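Local coordinates for DUF871 domain-containing protein (Enterococcus faecalis, PDB 2P0O) that is of unproven function but probably hydrolyses 6-phospho-N-acetylmuramic acid glycosides, and has a TIM barrel joined to a cyclophilin-like region, at residues T261-L266 against G352-L357; V272-L277 against M316-V321; N241-E246 against Q343-L348; G303-D308 against T336-K341; N202-A207 against M231-Y236. All blocks are in the same frame, centred on the assembly; numbering follows the deposited sequence.

Interaction 1 of 5, residues T261-L266 against G352-L357; sequences THTNRL and GNQFTL
One face of the Phe355 ring is met by CB of His262, whose CH-pi contact runs 3.8 Å from His262 CB to the Phe355 ring centroid. The imidazole continues beyond the ring's rim, with the two planes near parallel at 24° but slid apart so that they barely overlap. Asn264 N lies at the Phe355 edge, 3.8 Å from Phe355 CE1, while Phe355 O lies at the edge of the imidazole. Phe355 reaches this place with CG in the crowded position between its backbone N and carbonyl carbon (chi1 60°). His262 itself is fixed by outside partners, NE2 with Ile258 O and ND1 with Ser275 OG. Beneath the rings the backbones of His262 and Phe355 exchange two nearly straight bonds, His262 N to Phe355 O at 2.8 Å and Phe355 N to His262 O at 2.9 Å. On the face bearing Thr261 and Thr356 rather than the rings, Thr261 OG1 donates to Thr356 OG1 at 3.0 Å, and Gln242 OE1 gives Thr356 OG1 a second partner. Where the strand pairing ends, Asn264 N still bonds Asn353 O, and Leu266 CD2 packs on Gly352 CA. This is antiparallel pairing of strand 260-263 with the central strand 354-359 of a three-stranded mixed sheet in the cyclophilin-like C-terminal region.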
# COMPACT_ATOMS: atom_id res chain seq x y z
N THR A 261 7.02 2.35 22.26
CA THR A 261 7.93 2.39 21.13
C THR A 261 9.25 1.71 21.41
O THR A 261 9.88 1.96 22.43
CB THR A 261 8.23 3.85 20.70
OG1 THR A 261 6.99 4.48 20.38
CG2 THR A 261 9.14 3.91 19.46
N HIS A 262 9.68 0.87 20.47
CA HIS A 262 10.97 0.20 20.50
C HIS A 262 11.72 0.53 19.20
O HIS A 262 11.09 0.83 18.16
CB HIS A 262 10.78 -1.30 20.61
CG HIS A 262 9.80 -1.69 21.68
ND1 HIS A 262 10.19 -2.07 22.95
CD2 HIS A 262 8.45 -1.67 21.69
CE1 HIS A 262 9.12 -2.29 23.68
NE2 HIS A 262 8.04 -2.05 22.95
N THR A 263 13.05 0.47 19.27
CA THR A 263 13.90 0.55 18.11
C THR A 263 14.61 -0.77 17.90
O THR A 263 15.37 -1.22 18.78
CB THR A 263 14.94 1.67 18.27
OG1 THR A 263 14.28 2.90 18.59
CG2 THR A 263 15.76 1.85 17.00
N ASN A 264 14.41 -1.38 16.74
CA ASN A 264 15.20 -2.53 16.34
C ASN A 264 16.69 -2.18 16.19
O ASN A 264 17.07 -1.17 15.55
CB ASN A 264 14.62 -3.21 15.08
CG ASN A 264 15.25 -4.59 14.80
OD1 ASN A 264 15.57 -5.35 15.73
ND2 ASN A 264 15.43 -4.91 13.52
N ARG A 265 17.53 -2.97 16.85
CA ARG A 265 18.99 -2.84 16.75
C ARG A 265 19.39 -2.74 15.29
O ARG A 265 18.81 -3.40 14.42
CB ARG A 265 19.67 -4.04 17.38
CG ARG A 265 19.69 -3.96 18.86
CD ARG A 265 20.41 -5.14 19.47
NE ARG A 265 21.79 -5.28 18.98
CZ ARG A 265 22.87 -5.23 19.77
NH1 ARG A 265 24.06 -5.40 19.24
NH2 ARG A 265 22.73 -5.01 21.07
N LEU A 266 20.40 -1.92 15.04
CA LEU A 266 20.97 -1.76 13.72
C LEU A 266 21.73 -3.01 13.22
O LEU A 266 21.96 -3.18 12.01
CB LEU A 266 21.90 -0.57 13.74
CG LEU A 266 21.26 0.80 13.53
CD1 LEU A 266 22.33 1.90 13.74
CD2 LEU A 266 20.69 0.88 12.12
N GLY A 352 17.44 -0.85 12.70
CA GLY A 352 17.19 0.52 13.08
C GLY A 352 15.78 1.05 12.99
O GLY A 352 15.55 2.17 13.42
N ASN A 353 14.82 0.29 12.44
CA ASN A 353 13.43 0.75 12.37
C ASN A 353 12.71 0.74 13.72
O ASN A 353 12.89 -0.18 14.54
CB ASN A 353 12.59 -0.08 11.37
CG ASN A 353 12.98 0.17 9.91
OD1 ASN A 353 12.73 -0.67 9.06
ND2 ASN A 353 13.63 1.29 9.63
N GLN A 354 11.85 1.75 13.93
CA GLN A 354 11.02 1.82 15.13
C GLN A 354 9.66 1.21 14.96
O GLN A 354 9.06 1.26 13.89
CB GLN A 354 10.81 3.24 15.60
CG GLN A 354 12.06 4.01 15.75
CD GLN A 354 11.73 5.41 16.17
OE1 GLN A 354 11.73 5.73 17.36
NE2 GLN A 354 11.38 6.25 15.20
N PHE A 355 9.15 0.66 16.06
CA PHE A 355 7.84 0.05 16.08
C PHE A 355 7.21 0.22 17.44
O PHE A 355 7.90 0.14 18.46
CB PHE A 355 7.94 -1.41 15.71
CG PHE A 355 8.82 -2.24 16.63
CD1 PHE A 355 10.20 -2.31 16.44
CD2 PHE A 355 8.25 -3.04 17.63
CE1 PHE A 355 11.02 -3.13 17.25
CE2 PHE A 355 9.06 -3.85 18.45
CZ PHE A 355 10.43 -3.91 18.26
N THR A 356 5.89 0.44 17.44
CA THR A 356 5.12 0.78 18.62
C THR A 356 4.05 -0.31 18.83
O THR A 356 3.26 -0.62 17.94
CB THR A 356 4.49 2.15 18.42
OG1 THR A 356 5.54 3.12 18.18
CG2 THR A 356 3.64 2.56 19.61
N LEU A 357 4.05 -0.90 20.02
CA LEU A 357 3.12 -1.98 20.34
C LEU A 357 2.01 -1.37 21.15
O LEU A 357 2.27 -0.65 22.13
CB LEU A 357 3.85 -3.07 21.16
CG LEU A 357 5.07 -3.68 20.48
CD1 LEU A 357 5.65 -4.86 21.30
CD2 LEU A 357 4.73 -4.12 18.99

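Interaction 2 of 5, residues V272-L277 against M316-V321; sequences VLRSEL and MGEIQV
Arg274 grips the carboxylate of Glu318 side-on with two nitrogens, one to each oxygen: NE to OE2 of Glu318 at 2.8 Å, and NH1 to OE1 of Glu318 at 2.7 Å, the latter nearly straight at 170°. Both oxygens lie in the guanidinium plane, but the carboxylate is turned 37° against it, so the donors arrive from above the carboxylate plane. Glu318 OE2 also accepts from NE2 of Gln320 at 2.7 Å, so two donors hold this oxygen and restrain rotation of the carboxylate. A bend at chi3 (68°) turns the end of Arg274 toward Glu318, which extends to meet it with CG anti to its backbone N. Arg265 NE lies close to Arg274 NH2, a like-charge approach that Glu318 on one side and Asp267, salt-bridged to Arg265, on the other would probably offset. The other end of the Gln320 amide lies against Val272, with OE1 of Gln320 3.3 Å from CG1 of Val272. Behind these side chains the backbone sets the register. Leu273 N bonds Val321 O at 2.6 Å, Val321 N returns a longer bond to Leu273 O, and Ser275 N meets Ile319 O almost along its C=O axis. On the face away from the salt bridge, Leu273 and Val321 touch through their CB atoms and also pack on Phe355. Strand 272-275 is thereby an outermost strand of a four-stranded antiparallel sheet, paired with strand 319-322 in the cyclophilin-like region.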
# COMPACT_ATOMS: atom_id res chain seq x y z
N VAL A 272 14.78 -12.66 15.48
CA VAL A 272 14.04 -11.82 16.42
C VAL A 272 14.24 -10.36 16.08
O VAL A 272 15.25 -9.96 15.48
CB VAL A 272 14.50 -12.01 17.90
CG1 VAL A 272 14.16 -13.43 18.46
CG2 VAL A 272 16.00 -11.74 18.08
N LEU A 273 13.26 -9.55 16.45
CA LEU A 273 13.45 -8.12 16.58
C LEU A 273 13.99 -7.89 17.99
O LEU A 273 13.52 -8.51 18.94
CB LEU A 273 12.10 -7.38 16.41
CG LEU A 273 11.49 -7.34 15.02
CD1 LEU A 273 10.18 -6.52 15.02
CD2 LEU A 273 12.49 -6.79 13.92
N ARG A 274 14.98 -7.02 18.13
CA ARG A 274 15.57 -6.77 19.46
C ARG A 274 15.43 -5.31 19.85
O ARG A 274 15.95 -4.42 19.16
CB ARG A 274 17.06 -7.14 19.54
CG ARG A 274 17.43 -8.55 19.12
CD ARG A 274 18.96 -8.71 19.15
NE ARG A 274 19.49 -8.66 20.53
CZ ARG A 274 20.78 -8.56 20.85
NH1 ARG A 274 21.15 -8.56 22.13
NH2 ARG A 274 21.70 -8.52 19.89
N SER A 275 14.76 -5.08 20.98
CA SER A 275 14.55 -3.71 21.45
C SER A 275 15.81 -3.24 22.11
O SER A 275 16.21 -3.74 23.17
CB SER A 275 13.37 -3.62 22.41
OG SER A 275 13.31 -2.30 22.96
N GLU A 276 16.43 -2.26 21.49
CA GLU A 276 17.76 -1.86 21.90
C GLU A 276 17.92 -1.26 23.31
O GLU A 276 19.05 -1.14 23.80
CB GLU A 276 18.40 -0.97 20.84
CG GLU A 276 17.80 0.39 20.63
CD GLU A 276 18.78 1.28 19.86
OE1 GLU A 276 19.81 0.72 19.38
OE2 GLU A 276 18.53 2.51 19.75
N LEU A 277 16.82 -0.94 23.98
CA LEU A 277 16.89 -0.36 25.32
C LEU A 277 16.21 -1.22 26.39
O LEU A 277 15.73 -2.34 26.11
CB LEU A 277 16.31 1.07 25.31
CG LEU A 277 16.71 2.01 24.16
CD1 LEU A 277 15.80 3.23 24.14
CD2 LEU A 277 18.18 2.44 24.22
N MSE A 316 19.06 -10.02 31.13
CA MSE A 316 17.77 -9.78 31.77
C MSE A 316 17.18 -8.44 31.33
O MSE A 316 17.86 -7.41 31.39
CB MSE A 316 17.90 -9.80 33.30
CG MSE A 316 16.64 -9.32 34.00
SE MSE A 316 16.94 -9.11 35.93
CE MSE A 316 18.01 -7.44 35.95
N GLY A 317 15.93 -8.47 30.88
CA GLY A 317 15.22 -7.28 30.46
C GLY A 317 15.26 -6.98 28.97
O GLY A 317 14.57 -6.08 28.51
N GLU A 318 16.08 -7.69 28.20
CA GLU A 318 16.01 -7.57 26.74
C GLU A 318 14.62 -7.95 26.25
O GLU A 318 14.06 -8.99 26.65
CB GLU A 318 17.02 -8.47 26.01
CG GLU A 318 17.02 -8.14 24.49
CD GLU A 318 18.18 -8.73 23.74
OE1 GLU A 318 19.33 -8.47 24.14
OE2 GLU A 318 17.94 -9.44 22.76
N ILE A 319 14.08 -7.10 25.40
CA ILE A 319 12.75 -7.31 24.82
C ILE A 319 12.94 -7.75 23.38
O ILE A 319 13.71 -7.13 22.62
CB ILE A 319 11.84 -6.04 24.95
CG1 ILE A 319 11.57 -5.72 26.43
CG2 ILE A 319 10.50 -6.19 24.21
CD1 ILE A 319 11.17 -4.27 26.73
N GLN A 320 12.26 -8.82 23.01
CA GLN A 320 12.30 -9.32 21.65
C GLN A 320 10.89 -9.60 21.12
O GLN A 320 9.93 -9.85 21.90
CB GLN A 320 13.10 -10.59 21.60
CG GLN A 320 14.53 -10.47 22.12
CD GLN A 320 15.32 -11.73 21.89
OE1 GLN A 320 14.74 -12.79 21.65
NE2 GLN A 320 16.62 -11.63 21.95
N VAL A 321 10.77 -9.54 19.81
CA VAL A 321 9.62 -10.10 19.12
C VAL A 321 10.21 -11.13 18.15
O VAL A 321 11.13 -10.80 17.37
CB VAL A 321 8.87 -9.00 18.33
CG1 VAL A 321 7.59 -9.55 17.67
CG2 VAL A 321 8.53 -7.79 19.24

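Interaction 3 of 5, residues N241-E246 against Q343-L348; sequences NQFLLE and QTILPL
Strand 242-247, an outermost strand of the three-stranded mixed sheet in the cyclophilin-like region, packs here against a helical turn, 343-348, that ends in a 3-10 segment. The contact between the two segments is van der Waals in kind. Ile345 stands at its middle and spreads its atoms over Phe243, Leu244 and Leu245. Its CG2 lies beside the Phe243 ring, 3.7 Å from Phe243 CD1, as the two side chains slide past each other in opposite directions. Leu245 and Ile345 reach toward each other tip to tip, with Leu245 CD2 3.9 Å from Ile345 CB. CD1 of Ile345 reaches instead to the strand backbone, 3.9 Å from Leu244 O. Leu348 crosses Phe243 at about a right angle, and its CB meets Phe243 CE1 at 4.0 Å. Hydrogen bonding acts within the turn, where Leu348 N donates to Ile345 O at 2.8 Å, consistent with the CB atoms of both pointing toward the strand. The surroundings bring in aromatic and polar contacts: Phe243 stacks on Tyr237 and touches Phe204 of helix 203-212, while Leu244 O accepts from Gln233 NE2. Ile345 also rests on Ala205 and Gln233, so this small apolar core adjoins two helices of the TIM barrel region. At the far end Leu346, although its CB points away from the strand, brings CD2 back to 3.8 Å from Leu245 CD2.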
# COMPACT_ATOMS: atom_id res chain seq x y z
N ASN A 241 7.29 7.70 11.13
CA ASN A 241 8.22 6.67 10.66
C ASN A 241 8.17 5.39 11.52
O ASN A 241 9.06 4.56 11.45
CB ASN A 241 9.67 7.21 10.60
CG ASN A 241 10.58 6.39 9.68
OD1 ASN A 241 10.10 5.65 8.83
ND2 ASN A 241 11.89 6.53 9.85
N GLN A 242 7.13 5.24 12.33
CA GLN A 242 7.03 4.07 13.19
C GLN A 242 5.97 3.14 12.66
O GLN A 242 4.92 3.60 12.17
CB GLN A 242 6.62 4.46 14.61
CG GLN A 242 7.60 5.27 15.42
CD GLN A 242 6.95 5.97 16.63
OE1 GLN A 242 5.86 5.61 17.08
NE2 GLN A 242 7.62 6.97 17.16
N PHE A 243 6.23 1.84 12.79
CA PHE A 243 5.30 0.78 12.49
C PHE A 243 4.44 0.51 13.72
O PHE A 243 4.95 0.20 14.79
CB PHE A 243 6.03 -0.52 12.08
CG PHE A 243 6.79 -0.42 10.80
CD1 PHE A 243 6.11 -0.51 9.56
CD2 PHE A 243 8.16 -0.21 10.82
CE1 PHE A 243 6.81 -0.39 8.35
CE2 PHE A 243 8.88 -0.10 9.62
CZ PHE A 243 8.21 -0.19 8.38
N LEU A 244 3.13 0.59 13.54
CA LEU A 244 2.20 0.47 14.64
C LEU A 244 1.55 -0.89 14.58
O LEU A 244 0.92 -1.23 13.57
CB LEU A 244 1.16 1.59 14.53
CG LEU A 244 0.09 1.74 15.62
CD1 LEU A 244 0.74 2.12 16.96
CD2 LEU A 244 -1.00 2.74 15.24
N LEU A 245 1.67 -1.66 15.66
CA LEU A 245 1.14 -3.03 15.69
C LEU A 245 0.40 -3.29 16.98
O LEU A 245 0.73 -2.70 18.01
CB LEU A 245 2.27 -4.09 15.54
CG LEU A 245 3.32 -4.01 14.44
CD1 LEU A 245 4.43 -3.05 14.87
CD2 LEU A 245 3.94 -5.40 14.10
N GLU A 246 -0.59 -4.18 16.93
CA GLU A 246 -1.38 -4.59 18.11
C GLU A 246 -0.92 -5.93 18.69
O GLU A 246 -0.42 -6.79 17.97
CB GLU A 246 -2.87 -4.65 17.78
CG GLU A 246 -3.57 -3.32 17.90
CD GLU A 246 -5.05 -3.35 17.47
OE1 GLU A 246 -5.61 -4.44 17.15
OE2 GLU A 246 -5.68 -2.26 17.49
N GLN A 343 1.00 -9.39 11.71
CA GLN A 343 2.26 -10.12 11.57
C GLN A 343 2.98 -9.94 10.23
O GLN A 343 4.17 -10.19 10.16
CB GLN A 343 2.03 -11.60 11.89
CG GLN A 343 1.91 -11.81 13.42
CD GLN A 343 1.67 -13.26 13.79
OE1 GLN A 343 2.12 -14.15 13.09
NE2 GLN A 343 0.97 -13.49 14.88
N THR A 344 2.30 -9.55 9.16
CA THR A 344 3.02 -9.26 7.92
C THR A 344 3.80 -7.92 7.97
O THR A 344 4.52 -7.59 7.06
CB THR A 344 2.12 -9.24 6.70
OG1 THR A 344 1.03 -8.33 6.94
CG2 THR A 344 1.59 -10.67 6.38
N ILE A 345 3.63 -7.15 9.03
CA ILE A 345 4.42 -5.94 9.23
C ILE A 345 5.82 -6.30 9.73
O ILE A 345 6.82 -5.61 9.42
CB ILE A 345 3.73 -4.98 10.23
CG1 ILE A 345 2.37 -4.55 9.68
CG2 ILE A 345 4.64 -3.77 10.56
CD1 ILE A 345 1.42 -3.93 10.75
N LEU A 346 5.91 -7.41 10.47
CA LEU A 346 7.20 -7.81 11.09
C LEU A 346 8.41 -7.88 10.16
O LEU A 346 9.44 -7.40 10.57
CB LEU A 346 7.12 -9.12 11.92
CG LEU A 346 6.13 -9.11 13.10
CD1 LEU A 346 5.88 -10.52 13.62
CD2 LEU A 346 6.62 -8.14 14.21
N PRO A 347 8.31 -8.54 8.98
CA PRO A 347 9.48 -8.50 8.06
C PRO A 347 9.79 -7.11 7.48
O PRO A 347 10.83 -6.95 6.84
CB PRO A 347 9.08 -9.43 6.91
CG PRO A 347 7.78 -10.09 7.31
CD PRO A 347 7.19 -9.33 8.43
N LEU A 348 8.91 -6.13 7.68
CA LEU A 348 9.14 -4.78 7.20
C LEU A 348 10.05 -4.00 8.14
O LEU A 348 10.63 -2.94 7.78
CB LEU A 348 7.83 -4.02 7.04
CG LEU A 348 6.89 -4.59 5.97
CD1 LEU A 348 5.75 -3.61 5.79
CD2 LEU A 348 7.67 -4.84 4.66

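Interaction 4 of 5, residues G303-D308 against T336-K341; sequences GTVTID and TRIIDK. Unlike the reference sequence in segment 336-341: Asp340 (reference Glu).
Ile338 leaves the strand pairing with its CB 3.8 Å from Gly303 O. Its CG1, anti to its own carbonyl carbon at chi1 -51°, comes closer to the same oxygen, 3.2 Å from Gly303 O, and lies alongside the glycine backbone. At the tip, CD1 of Ile338 reaches CG2 of Val305 at 4.2 Å, a loose apolar contact, while the side chain also packs on Leu245 and Val247 of strand 242-247. The backbone end of the same residue is held by Ile338 N to Gly303 O at 2.9 Å, a straight bond (171°) whose donor sits well above the carbonyl plane. Gly303 has backbone angles that by themselves call for glycine, and Arg337 CG and Ile338 CG1 pack on its backbone. Two residues along, Val305 N donates to Thr336 O at 2.8 Å; the return bond from Thr336 N to Val305 O is weak. Val305 and Thr336 lie side by side on one face, with Val305 CB 4.0 Å from Thr336 CG2, and Thr336 OG1 turns to Ala248 O. On the opposite face the extended chain of Arg337 passes Thr304 obliquely, then takes NH2 to Val302 O, as Thr304 OG1 bonds Pro301 O. Such antiparallel pairing joins strand 304-308 to the outermost strand 332-337 of the four-stranded sheet in the cyclophilin-like region, just where the chain departs toward 338-341.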
# COMPACT_ATOMS: atom_id res chain seq x y z
N GLY A 303 5.87 -13.90 16.18
CA GLY A 303 5.09 -12.75 16.67
C GLY A 303 5.10 -12.64 18.18
O GLY A 303 4.64 -11.67 18.72
N THR A 304 5.66 -13.65 18.85
CA THR A 304 5.73 -13.68 20.30
C THR A 304 6.61 -12.56 20.85
O THR A 304 7.76 -12.38 20.43
CB THR A 304 6.13 -15.10 20.85
OG1 THR A 304 5.13 -16.07 20.48
CG2 THR A 304 6.22 -15.10 22.39
N VAL A 305 6.03 -11.78 21.77
CA VAL A 305 6.76 -10.74 22.49
C VAL A 305 7.26 -11.26 23.82
O VAL A 305 6.49 -11.77 24.67
CB VAL A 305 5.86 -9.51 22.75
CG1 VAL A 305 6.66 -8.35 23.34
CG2 VAL A 305 5.13 -9.10 21.47
N THR A 306 8.57 -11.12 24.02
CA THR A 306 9.26 -11.74 25.15
C THR A 306 10.13 -10.75 25.90
O THR A 306 10.55 -9.71 25.35
CB THR A 306 10.20 -12.92 24.68
OG1 THR A 306 11.34 -12.39 23.99
CG2 THR A 306 9.51 -13.84 23.72
N ILE A 307 10.40 -11.07 27.16
CA ILE A 307 11.38 -10.32 27.94
C ILE A 307 12.30 -11.32 28.64
O ILE A 307 11.83 -12.30 29.24
CB ILE A 307 10.70 -9.30 28.94
CG1 ILE A 307 11.73 -8.38 29.58
CG2 ILE A 307 9.86 -10.00 30.04
CD1 ILE A 307 11.12 -7.15 30.25
N ASP A 308 13.61 -11.09 28.54
CA ASP A 308 14.57 -11.96 29.19
C ASP A 308 14.47 -11.84 30.71
O ASP A 308 14.47 -10.72 31.24
CB ASP A 308 15.98 -11.65 28.72
CG ASP A 308 16.29 -12.21 27.34
OD1 ASP A 308 15.38 -12.80 26.68
OD2 ASP A 308 17.46 -12.08 26.91
N THR A 336 3.19 -11.59 25.41
CA THR A 336 2.00 -11.55 24.58
C THR A 336 2.46 -11.89 23.16
O THR A 336 3.61 -12.31 22.98
CB THR A 336 1.27 -10.18 24.70
OG1 THR A 336 0.18 -10.14 23.80
CG2 THR A 336 2.18 -9.00 24.36
N ARG A 337 1.58 -11.70 22.19
CA ARG A 337 1.84 -12.01 20.80
C ARG A 337 1.26 -10.95 19.88
O ARG A 337 0.14 -10.50 20.11
CB ARG A 337 1.21 -13.36 20.46
CG ARG A 337 1.80 -13.97 19.18
CD ARG A 337 1.38 -15.41 18.98
NE ARG A 337 1.91 -15.86 17.69
CZ ARG A 337 1.49 -16.92 17.00
NH1 ARG A 337 0.53 -17.72 17.48
NH2 ARG A 337 2.05 -17.18 15.83
N ILE A 338 1.99 -10.56 18.83
CA ILE A 338 1.43 -9.71 17.78
C ILE A 338 0.19 -10.31 17.15
O ILE A 338 0.17 -11.47 16.81
CB ILE A 338 2.45 -9.49 16.59
CG1 ILE A 338 3.82 -9.01 17.12
CG2 ILE A 338 1.82 -8.55 15.52
CD1 ILE A 338 3.77 -7.62 17.81
N ILE A 339 -0.83 -9.48 16.99
CA ILE A 339 -2.11 -9.85 16.38
C ILE A 339 -1.88 -10.46 15.00
O ILE A 339 -1.05 -9.97 14.23
CB ILE A 339 -3.04 -8.57 16.37
CG1 ILE A 339 -3.58 -8.30 17.78
CG2 ILE A 339 -4.16 -8.60 15.35
CD1 ILE A 339 -3.94 -9.51 18.57
N ASP A 340 -2.61 -11.53 14.69
CA ASP A 340 -2.40 -12.25 13.43
C ASP A 340 -2.30 -11.28 12.26
O ASP A 340 -1.38 -11.36 11.45
CB ASP A 340 -3.54 -13.26 13.19
CG ASP A 340 -3.22 -14.27 12.12
OD1 ASP A 340 -2.26 -14.05 11.36
OD2 ASP A 340 -3.92 -15.32 12.04
N LYS A 341 -3.26 -10.37 12.19
CA LYS A 341 -3.38 -9.40 11.10
C LYS A 341 -2.16 -8.47 10.98
O LYS A 341 -1.87 -7.97 9.90
CB LYS A 341 -4.71 -8.62 11.24
CG LYS A 341 -4.76 -7.21 10.58
CD LYS A 341 -5.27 -7.22 9.12
CE LYS A 341 -5.86 -5.85 8.71
NZ LYS A 341 -6.62 -5.87 7.36

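Interaction 5 of 5, residues N202-A207 against M231-Y236; sequences NPFAAA and MAQFGY
Two phenylalanines carry the aromatic part as a T-shaped pair, with the edge of Phe204 directed at the face of Phe234. The planes stand at 89° and the ring centroids of Phe204 and Phe234 are 5.2 Å apart. CD1 of Phe204 lies over the Phe234 face near its rim, and CB of Phe204 makes a CH-pi contact with the same ring. Phe204 takes up this pose with CG anti to its backbone N. Its own face receives a second CH-pi contact, from Gln233 CB, 4.0 Å from the Phe204 centroid. In the apolar part, Ala207 CB meets the Phe234 edge, 3.6 Å from Phe234 CZ, one helical turn on from Phe204. The polar part is a tip-to-tip meeting of amides: Asn202 ND2 donates to Gln233 OE1 at 3.0 Å, in plane and on a lone pair, with the two amide planes only 22° apart. Asn202 is also the N-cap of helix 203-212, its OD1 accepting weak bonds from Phe204 N and Ala205 N. One amide therefore caps its helix through oxygen and ties it to the next through nitrogen. Gln233 NE2 is taken up by Leu244 O and Asp342 OD1. Helices 203-212 and 228-240, their local axes at 41°, thus pack side by side within the TIM barrel region, with Phe204 touching Phe243 of strand 242-247 and helix 363-370 lying against Ala232 and Gln233.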
# COMPACT_ATOMS: atom_id res chain seq x y z
N ASN A 202 -3.06 -7.51 5.25
CA ASN A 202 -3.03 -6.12 5.73
C ASN A 202 -2.53 -5.24 4.59
O ASN A 202 -1.40 -5.40 4.15
CB ASN A 202 -2.07 -6.01 6.94
CG ASN A 202 -2.04 -4.61 7.55
OD1 ASN A 202 -2.28 -3.60 6.86
ND2 ASN A 202 -1.78 -4.53 8.84
N PRO A 203 -3.39 -4.36 4.08
CA PRO A 203 -3.00 -3.46 2.99
C PRO A 203 -1.82 -2.55 3.32
O PRO A 203 -1.00 -2.25 2.44
CB PRO A 203 -4.27 -2.62 2.74
CG PRO A 203 -5.39 -3.42 3.32
CD PRO A 203 -4.82 -4.21 4.45
N PHE A 204 -1.72 -2.11 4.57
CA PHE A 204 -0.59 -1.26 4.98
C PHE A 204 0.73 -2.00 4.81
O PHE A 204 1.67 -1.46 4.26
CB PHE A 204 -0.76 -0.73 6.42
CG PHE A 204 0.51 -0.16 7.03
CD1 PHE A 204 0.95 1.11 6.67
CD2 PHE A 204 1.23 -0.88 7.98
CE1 PHE A 204 2.11 1.66 7.22
CE2 PHE A 204 2.40 -0.35 8.53
CZ PHE A 204 2.85 0.93 8.15
N ALA A 205 0.79 -3.24 5.32
CA ALA A 205 2.01 -4.02 5.20
C ALA A 205 2.32 -4.31 3.72
O ALA A 205 3.47 -4.33 3.32
CB ALA A 205 1.89 -5.35 5.97
N ALA A 206 1.28 -4.54 2.93
CA ALA A 206 1.44 -4.85 1.52
C ALA A 206 2.02 -3.65 0.77
O ALA A 206 3.01 -3.79 0.04
CB ALA A 206 0.08 -5.28 0.92
N ALA A 207 1.46 -2.47 1.03
CA ALA A 207 1.87 -1.22 0.37
C ALA A 207 3.29 -0.82 0.73
O ALA A 207 4.13 -0.58 -0.14
CB ALA A 207 0.88 -0.07 0.69
N MSE A 231 -5.97 2.81 7.83
CA MSE A 231 -5.67 4.25 7.71
C MSE A 231 -4.73 4.76 8.82
O MSE A 231 -3.78 5.52 8.57
CB MSE A 231 -6.96 5.08 7.73
CG MSE A 231 -7.83 4.79 6.53
SE MSE A 231 -9.56 5.71 6.52
CE MSE A 231 -8.91 7.53 6.30
N ALA A 232 -5.03 4.32 10.04
CA ALA A 232 -4.27 4.71 11.24
C ALA A 232 -2.85 4.22 11.15
O ALA A 232 -1.93 4.92 11.60
CB ALA A 232 -4.93 4.17 12.49
N GLN A 233 -2.66 3.02 10.58
CA GLN A 233 -1.32 2.46 10.41
C GLN A 233 -0.54 3.29 9.37
O GLN A 233 0.62 3.64 9.63
CB GLN A 233 -1.37 0.97 10.07
CG GLN A 233 -1.71 0.12 11.30
CD GLN A 233 -1.77 -1.37 11.01
OE1 GLN A 233 -2.41 -1.81 10.05
NE2 GLN A 233 -1.13 -2.16 11.86
N PHE A 234 -1.17 3.60 8.22
CA PHE A 234 -0.56 4.48 7.24
C PHE A 234 -0.19 5.79 7.90
O PHE A 234 0.94 6.25 7.78
CB PHE A 234 -1.45 4.73 6.00
CG PHE A 234 -1.38 3.62 4.96
CD1 PHE A 234 -0.29 3.52 4.07
CD2 PHE A 234 -2.42 2.68 4.84
CE1 PHE A 234 -0.23 2.49 3.10
CE2 PHE A 234 -2.37 1.64 3.86
CZ PHE A 234 -1.28 1.55 3.00
N GLY A 235 -1.16 6.37 8.61
CA GLY A 235 -1.01 7.68 9.19
C GLY A 235 0.10 7.69 10.20
O GLY A 235 0.92 8.61 10.21
N TYR A 236 0.13 6.69 11.06
CA TYR A 236 1.16 6.60 12.09
C TYR A 236 2.57 6.51 11.46
O TYR A 236 3.51 7.18 11.88
CB TYR A 236 0.88 5.39 12.99
CG TYR A 236 1.23 5.59 14.45
CD1 TYR A 236 2.51 5.26 14.94
CD2 TYR A 236 0.27 6.09 15.35
CE1 TYR A 236 2.81 5.44 16.30
CE2 TYR A 236 0.56 6.25 16.70
CZ TYR A 236 1.83 5.93 17.17
OH TYR A 236 2.08 6.13 18.52

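How the interactions relate
Interactions 1, 2 and 4 are antiparallel strand pairings in the C-terminal region: interaction 1 lies in the three-stranded mixed sheet, interactions 2 and 4 in the four-stranded one, where strands 319-322 and 304-308 are neighbours. Interaction 1 is only partly buried; the other four are buried contacts. Ion pairing between segments appears only in interaction 2, and aromatic pairs only in interactions 1 and 5. Interaction 3 shares the mixed sheet with interaction 1 but joins its segments mainly by apolar side chains, without a hydrogen bond between them. Interaction 5, helix against helix, belongs to the barrel region and meets interaction 3 through Gln233 and Leu244, linking the two regions.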